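Local coordinates for DUF4847 domain-containing protein (Bacteroides vulgatus, PDB 4ZGF) that is of unknown function but binds calcium ions and probably adopts a lipocalin-like fold of the calycin group, at residues G68-N72 / G73-G77. Residues are numbered along the deposited sequence; the frame is centred on the assembly and turned at random.
Sequences GSIQN and GTIEG
G68 and I70 pair with I75 and G73 as the hydrogen-bonded pairs of a tight antiparallel beta hairpin, whose two-residue loop, Q71-N72, forms a type II turn from I70 to G73. The hairpin joins strands 65-70 and 73-82 of the antiparallel sheet; the axes of the short runs 68-70 and 73-77 come within 4.4 Å, at 138° between their N-to-C directions. Next to the turn, I70 N donates almost straight to G73 O (3.0 Å, 175°), while the return bond from G73 N to I70 O is weak. Farther along, G68 N gives a bond to I75 O (2.9 Å), and I75 N returns one to G68 O. That same oxygen also receives a CA-H...O contact from T74 CA. N72 takes the positive phi of the turn's third position, and G73 has backbone angles at which a side chain would collide with N72 O, so glycine is called for. I70 and I75 share the face that packs against F105 of helix 100-111 and against P96, their side chains crossing at about a right angle with I70 CD1 3.7 Å from I75 CG2. On the other face lie S69 and T74, the non-hydrogen-bonded pair. From the turn itself, Q71 OE1 hydrogen-bonds T99 OG1 and N72 ND2 hydrogen-bonds P97 O. Cutting I75 back to alanine is likely to open a gap over G68 and cost I70 CD1 its contact with CG2. With chi1 at 53°, I75 CG1 sits between its own N and carbonyl carbon and leans over the neighbouring strand, 3.5 Å from G68 CA.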
# COMPACT_ATOMS: atom_id res chain seq x y z
N GLY A 68 9.42 -1.79 -7.16
CA GLY A 68 8.33 -0.81 -7.18
C GLY A 68 8.88 0.55 -7.45
O GLY A 68 10.10 0.75 -7.62
N SER A 69 7.99 1.53 -7.48
CA SER A 69 8.34 2.91 -7.82
C SER A 69 7.62 3.86 -6.90
O SER A 69 6.40 3.78 -6.78
CB SER A 69 7.94 3.16 -9.26
OG SER A 69 8.39 4.43 -9.68
N ILE A 70 8.39 4.74 -6.25
CA ILE A 70 7.84 5.78 -5.37
C ILE A 70 8.58 7.10 -5.68
O ILE A 70 9.21 7.21 -6.74
CB ILE A 70 7.86 5.36 -3.88
CG1 ILE A 70 9.30 5.17 -3.35
CG2 ILE A 70 7.06 4.08 -3.65
CD1 ILE A 70 9.36 4.80 -1.88
N GLN A 71 8.49 8.12 -4.85
CA GLN A 71 9.16 9.35 -5.21
C GLN A 71 10.66 9.09 -5.30
O GLN A 71 11.24 8.35 -4.50
CB GLN A 71 8.87 10.47 -4.21
CG GLN A 71 7.42 10.89 -4.20
CD GLN A 71 7.10 11.96 -3.17
OE1 GLN A 71 6.95 11.65 -1.95
NE2 GLN A 71 6.96 13.19 -3.58
N ASN A 72 11.30 9.71 -6.30
CA ASN A 72 12.75 9.62 -6.50
C ASN A 72 13.31 8.32 -7.02
O ASN A 72 14.52 8.24 -7.26
CB ASN A 72 13.56 10.03 -5.27
CG ASN A 72 13.36 11.45 -4.88
OD1 ASN A 72 13.31 12.34 -5.76
ND2 ASN A 72 13.22 11.70 -3.60
N GLY A 73 12.52 7.32 -7.20
CA GLY A 73 13.08 6.10 -7.76
C GLY A 73 12.45 4.82 -7.24
O GLY A 73 11.37 4.75 -6.63
N THR A 74 13.20 3.77 -7.43
CA THR A 74 12.69 2.46 -7.17
C THR A 74 12.95 1.97 -5.76
O THR A 74 13.92 2.31 -5.09
CB THR A 74 13.25 1.43 -8.13
OG1 THR A 74 14.66 1.38 -7.97
CG2 THR A 74 12.87 1.78 -9.55
N ILE A 75 12.03 1.08 -5.37
CA ILE A 75 12.20 0.20 -4.20
C ILE A 75 12.48 -1.19 -4.72
O ILE A 75 12.00 -1.59 -5.78
CB ILE A 75 10.98 0.24 -3.27
CG1 ILE A 75 9.69 -0.06 -4.01
CG2 ILE A 75 10.93 1.55 -2.55
CD1 ILE A 75 8.45 -0.21 -3.15
N GLU A 76 13.23 -1.97 -3.93
CA GLU A 76 13.48 -3.36 -4.23
C GLU A 76 13.53 -4.14 -2.93
O GLU A 76 13.90 -3.59 -1.89
CB GLU A 76 14.84 -3.58 -4.94
CG GLU A 76 14.99 -2.80 -6.24
CD GLU A 76 16.32 -2.96 -6.89
OE1 GLU A 76 17.27 -3.43 -6.27
OE2 GLU A 76 16.46 -2.55 -8.05
N GLY A 77 13.25 -5.44 -3.02
CA GLY A 77 13.41 -6.31 -1.86
C GLY A 77 12.88 -7.69 -2.12
O GLY A 77 12.78 -8.14 -3.25